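Local atomic coordinates of beta-glucoside phosphorylase BglX (Unidentified, PDB entry 5VQE), a protein that probably cleaves beta-glucosides with phosphate, as a glycoside hydrolase family 3 enzyme that works as a phosphorylase. Residues Val62-Glu74 with Ser98-Val110. Residues are numbered along the deposited sequence; the frame is centred on the assembly and turned at random.
Sequences VMYRPFKAKRMRE and SGGNGGMEDGTYV
Asp106 OD1 accepts a hydrogen bond from Ala69 N, 2.9 Å away, through its syn lone pair, a worked example of how a loop can grip a helix start in a family 3 TIM-barrel-like domain. The loop follows strand 88-91, and helix 69-82 follows the neighbouring parallel strand 61-64, whose Met63 touches the bound fluoroglucose. Asp106 OD2 accepts a hydrogen bond from a water that in turn accepts one from Lys70 N. One carboxylate thus serves two successive N-H groups, Ala69 directly and Lys70 through a water, and its chi1 of 45° swings it in towards the helix start. Replacing Asp106 by an alanine removes both oxygens and would probably leave the Ala69 N-H without its acceptor and the bridging water less firmly held. Among backbone links, Glu105 N donates to Phe67 O at 2.9 Å, and another water joins Tyr64 O to Gly103 N. On the solvent side Lys68 and Glu105 run alongside each other, with a salt bridge from Lys68 NZ to Glu105 OE2 (3.6 Å). Apolar packing occupies the buried side: Met104 SD lies 3.5 Å from Ala69 CB, and the extended Met72 chain brings its CE to 3.7 Å from Met104 CB.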
loop_
_atom_site.group_PDB
_atom_site.type_symbol
_atom_site.label_atom_id
_atom_site.label_comp_id
_atom_site.label_asym_id
_atom_site.label_seq_id
_atom_site.Cartn_x
_atom_site.Cartn_y
_atom_site.Cartn_z
ATOM N N VAL A 62 13.196 1.314 -11.995
ATOM C CA VAL A 62 11.865 1.583 -12.516
ATOM C C VAL A 62 10.851 0.956 -11.572
ATOM O O VAL A 62 11.172 0.053 -10.796
ATOM C CB VAL A 62 11.653 1.041 -13.946
ATOM C CG1 VAL A 62 12.624 1.688 -14.909
ATOM C CG2 VAL A 62 11.806 -0.473 -13.977
ATOM N N MET A 63 9.615 1.452 -11.643
ATOM C CA MET A 63 8.472 0.834 -10.978
ATOM C C MET A 63 7.392 0.549 -12.012
ATOM O O MET A 63 7.055 1.423 -12.816
ATOM C CB MET A 63 7.887 1.724 -9.875
ATOM C CG MET A 63 6.880 0.960 -8.991
ATOM S SD MET A 63 5.641 1.943 -8.119
ATOM C CE MET A 63 4.544 2.354 -9.470
ATOM N N TYR A 64 6.859 -0.670 -11.991
ATOM C CA TYR A 64 5.763 -1.058 -12.871
ATOM C C TYR A 64 4.442 -0.668 -12.218
ATOM O O TYR A 64 4.165 -1.065 -11.079
ATOM C CB TYR A 64 5.758 -2.566 -13.146
ATOM C CG TYR A 64 6.959 -3.122 -13.889
ATOM C CD1 TYR A 64 7.662 -2.351 -14.798
ATOM C CD2 TYR A 64 7.373 -4.430 -13.689
ATOM C CE1 TYR A 64 8.746 -2.860 -15.476
ATOM C CE2 TYR A 64 8.466 -4.949 -14.365
ATOM C CZ TYR A 64 9.143 -4.156 -15.260
ATOM O OH TYR A 64 10.227 -4.656 -15.938
ATOM N N ARG A 65 3.641 0.121 -12.929
ATOM C CA ARG A 65 2.221 0.230 -12.633
ATOM C C ARG A 65 1.553 -1.102 -12.936
ATOM O O ARG A 65 2.159 -1.982 -13.551
ATOM C CB ARG A 65 1.585 1.343 -13.458
ATOM C CG ARG A 65 1.947 2.750 -12.994
ATOM C CD ARG A 65 1.310 3.109 -11.646
ATOM N NE ARG A 65 -0.124 2.834 -11.605
ATOM C CZ ARG A 65 -1.036 3.516 -12.291
ATOM N NH1 ARG A 65 -0.671 4.514 -13.085
ATOM N NH2 ARG A 65 -2.318 3.194 -12.190
ATOM N N PRO A 66 0.298 -1.285 -12.524
ATOM C CA PRO A 66 -0.372 -2.565 -12.790
ATOM C C PRO A 66 -0.708 -2.754 -14.257
ATOM O O PRO A 66 -1.570 -2.064 -14.811
ATOM C CB PRO A 66 -1.649 -2.495 -11.937
ATOM C CG PRO A 66 -1.448 -1.374 -10.994
ATOM C CD PRO A 66 -0.523 -0.408 -11.675
ATOM N N PHE A 67 -0.001 -3.668 -14.902
ATOM C CA PHE A 67 -0.420 -4.207 -16.183
ATOM C C PHE A 67 -0.129 -5.707 -16.143
ATOM O O PHE A 67 0.158 -6.267 -15.082
ATOM C CB PHE A 67 0.242 -3.439 -17.337
ATOM C CG PHE A 67 1.738 -3.326 -17.238
ATOM C CD1 PHE A 67 2.327 -2.245 -16.603
ATOM C CD2 PHE A 67 2.552 -4.280 -17.814
ATOM C CE1 PHE A 67 3.700 -2.129 -16.523
ATOM C CE2 PHE A 67 3.932 -4.169 -17.739
ATOM C CZ PHE A 67 4.506 -3.091 -17.092
ATOM N N LYS A 68 -0.221 -6.373 -17.289
ATOM C CA LYS A 68 -0.259 -7.831 -17.294
ATOM C C LYS A 68 1.100 -8.438 -16.969
ATOM O O LYS A 68 2.147 -7.943 -17.398
ATOM C CB LYS A 68 -0.742 -8.349 -18.651
ATOM C CG LYS A 68 -2.247 -8.239 -18.835
ATOM C CD LYS A 68 -2.687 -8.805 -20.177
ATOM C CE LYS A 68 -4.121 -8.402 -20.524
ATOM N NZ LYS A 68 -4.211 -6.969 -20.932
ATOM N N ALA A 69 1.067 -9.550 -16.227
ATOM C CA ALA A 69 2.294 -10.215 -15.811
ATOM C C ALA A 69 3.187 -10.544 -16.997
ATOM O O ALA A 69 4.411 -10.393 -16.924
ATOM C CB ALA A 69 1.960 -11.490 -15.044
ATOM N N LYS A 70 2.600 -11.015 -18.096
ATOM C CA LYS A 70 3.414 -11.381 -19.249
ATOM C C LYS A 70 4.124 -10.166 -19.831
ATOM O O LYS A 70 5.265 -10.277 -20.295
ATOM C CB LYS A 70 2.545 -12.065 -20.307
ATOM C CG LYS A 70 3.153 -12.079 -21.689
ATOM N N ARG A 71 3.477 -9.001 -19.799
ATOM C CA ARG A 71 4.113 -7.779 -20.279
ATOM C C ARG A 71 5.200 -7.307 -19.319
ATOM O O ARG A 71 6.260 -6.838 -19.758
ATOM C CB ARG A 71 3.064 -6.686 -20.484
ATOM C CG ARG A 71 2.085 -6.977 -21.610
ATOM C CD ARG A 71 2.731 -6.794 -22.974
ATOM N NE ARG A 71 2.812 -5.387 -23.350
ATOM C CZ ARG A 71 3.329 -4.947 -24.493
ATOM N NH1 ARG A 71 3.822 -5.806 -25.376
ATOM N NH2 ARG A 71 3.356 -3.649 -24.752
ATOM N N MET A 72 4.958 -7.410 -18.009
ATOM C CA MET A 72 6.018 -7.107 -17.055
ATOM C C MET A 72 7.251 -7.953 -17.325
ATOM O O MET A 72 8.375 -7.445 -17.289
ATOM C CB MET A 72 5.536 -7.343 -15.630
ATOM C CG MET A 72 4.492 -6.374 -15.170
ATOM S SD MET A 72 4.167 -6.505 -13.415
ATOM C CE MET A 72 2.971 -5.189 -13.254
ATOM N N ARG A 73 7.062 -9.254 -17.577
ATOM C CA ARG A 73 8.208 -10.130 -17.816
ATOM C C ARG A 73 8.955 -9.712 -19.074
ATOM O O ARG A 73 10.193 -9.717 -19.106
ATOM C CB ARG A 73 7.753 -11.591 -17.928
ATOM C CG ARG A 73 8.909 -12.584 -18.112
ATOM C CD ARG A 73 8.432 -14.028 -18.270
ATOM N NE ARG A 73 9.515 -14.973 -17.985
ATOM C CZ ARG A 73 10.359 -15.465 -18.890
ATOM N NH1 ARG A 73 10.259 -15.123 -20.169
ATOM N NH2 ARG A 73 11.311 -16.312 -18.514
ATOM N N GLU A 74 8.218 -9.355 -20.123
ATOM C CA GLU A 74 8.851 -8.877 -21.343
ATOM C C GLU A 74 9.551 -7.544 -21.103
ATOM O O GLU A 74 10.678 -7.333 -21.571
ATOM C CB GLU A 74 7.797 -8.757 -22.448
ATOM C CG GLU A 74 8.339 -8.355 -23.802
ATOM C CD GLU A 74 7.238 -7.892 -24.736
ATOM O OE1 GLU A 74 7.306 -6.741 -25.215
ATOM O OE2 GLU A 74 6.298 -8.680 -24.973
ATOM N N SER A 98 -1.951 -8.968 -6.992
ATOM C CA SER A 98 -2.895 -7.961 -7.450
ATOM C C SER A 98 -3.615 -7.356 -6.254
ATOM O O SER A 98 -3.531 -7.857 -5.131
ATOM C CB SER A 98 -3.918 -8.560 -8.429
ATOM O OG SER A 98 -3.286 -8.951 -9.636
ATOM N N GLY A 99 -4.342 -6.282 -6.520
ATOM C CA GLY A 99 -5.174 -5.618 -5.539
ATOM C C GLY A 99 -4.527 -4.351 -5.008
ATOM O O GLY A 99 -3.303 -4.248 -4.880
ATOM N N GLY A 100 -5.364 -3.363 -4.704
ATOM C CA GLY A 100 -4.894 -2.141 -4.078
ATOM C C GLY A 100 -4.272 -1.121 -5.006
ATOM O O GLY A 100 -3.415 -0.345 -4.571
ATOM N N ASN A 101 -4.665 -1.095 -6.278
ATOM C CA ASN A 101 -4.165 -0.130 -7.257
ATOM C C ASN A 101 -2.699 -0.348 -7.605
ATOM O O ASN A 101 -2.140 0.433 -8.377
ATOM C CB ASN A 101 -4.319 1.326 -6.792
ATOM C CG ASN A 101 -5.758 1.704 -6.499
ATOM O OD1 ASN A 101 -6.064 2.231 -5.430
ATOM N ND2 ASN A 101 -6.651 1.443 -7.453
ATOM N N GLY A 102 -2.059 -1.374 -7.060
ATOM C CA GLY A 102 -0.694 -1.697 -7.418
ATOM C C GLY A 102 -0.562 -3.161 -7.772
ATOM O O GLY A 102 -1.565 -3.873 -7.890
ATOM N N GLY A 103 0.670 -3.631 -7.921
ATOM C CA GLY A 103 0.885 -5.013 -8.287
ATOM C C GLY A 103 0.728 -5.203 -9.784
ATOM O O GLY A 103 1.026 -4.312 -10.577
ATOM N N MET A 104 0.247 -6.380 -10.172
ATOM C CA MET A 104 0.013 -6.677 -11.574
ATOM C C MET A 104 -1.471 -6.909 -11.812
ATOM O O MET A 104 -2.233 -7.216 -10.898
ATOM C CB MET A 104 0.833 -7.889 -12.035
ATOM C CG MET A 104 0.611 -9.162 -11.255
ATOM S SD MET A 104 1.803 -10.473 -11.659
ATOM C CE MET A 104 3.329 -9.771 -11.085
ATOM N N GLU A 105 -1.874 -6.738 -13.066
ATOM C CA GLU A 105 -3.290 -6.802 -13.412
ATOM C C GLU A 105 -3.881 -8.181 -13.125
ATOM O O GLU A 105 -5.027 -8.289 -12.675
ATOM C CB GLU A 105 -3.457 -6.428 -14.886
ATOM C CG GLU A 105 -4.864 -6.528 -15.423
ATOM C CD GLU A 105 -4.948 -6.042 -16.856
ATOM O OE1 GLU A 105 -4.308 -5.014 -17.167
ATOM O OE2 GLU A 105 -5.633 -6.696 -17.673
ATOM N N ASP A 106 -3.115 -9.247 -13.372
ATOM C CA ASP A 106 -3.641 -10.611 -13.319
ATOM C C ASP A 106 -2.966 -11.485 -12.262
ATOM O O ASP A 106 -2.982 -12.717 -12.381
ATOM C CB ASP A 106 -3.526 -11.268 -14.696
ATOM C CG ASP A 106 -2.182 -11.025 -15.353
ATOM O OD1 ASP A 106 -1.332 -10.329 -14.753
ATOM O OD2 ASP A 106 -1.986 -11.520 -16.485
ATOM N N GLY A 107 -2.393 -10.892 -11.218
ATOM C CA GLY A 107 -1.884 -11.664 -10.102
ATOM C C GLY A 107 -2.978 -12.033 -9.112
ATOM O O GLY A 107 -4.160 -11.748 -9.301
ATOM N N THR A 108 -2.562 -12.668 -8.023
ATOM C CA THR A 108 -3.482 -13.104 -6.980
ATOM C C THR A 108 -3.749 -11.966 -5.996
ATOM O O THR A 108 -2.830 -11.493 -5.321
ATOM C CB THR A 108 -2.925 -14.306 -6.224
ATOM O OG1 THR A 108 -2.616 -15.361 -7.143
ATOM C CG2 THR A 108 -3.936 -14.808 -5.204
ATOM N N TYR A 109 -5.014 -11.564 -5.888
ATOM C CA TYR A 109 -5.459 -10.634 -4.851
ATOM C C TYR A 109 -5.746 -11.438 -3.587
ATOM O O TYR A 109 -6.753 -12.148 -3.512
ATOM C CB TYR A 109 -6.697 -9.873 -5.327
ATOM C CG TYR A 109 -7.150 -8.730 -4.428
ATOM C CD1 TYR A 109 -6.507 -8.457 -3.227
ATOM C CD2 TYR A 109 -8.235 -7.938 -4.776
ATOM C CE1 TYR A 109 -6.917 -7.431 -2.416
ATOM C CE2 TYR A 109 -8.655 -6.896 -3.961
ATOM C CZ TYR A 109 -7.986 -6.652 -2.781
ATOM O OH TYR A 109 -8.372 -5.634 -1.941
ATOM N N VAL A 110 -4.860 -11.345 -2.597
ATOM C CA VAL A 110 -4.991 -12.106 -1.359
ATOM C C VAL A 110 -5.921 -11.371 -0.402
ATOM O O VAL A 110 -7.041 -11.819 -0.133
ATOM C CB VAL A 110 -3.618 -12.346 -0.708
ATOM C CG1 VAL A 110 -3.766 -13.070 0.634
ATOM C CG2 VAL A 110 -2.712 -13.138 -1.652
HETATM O O HOH W 1 2.495 -1.064 -8.604
HETATM O O HOH W 2 -0.093 -12.037 -18.216
#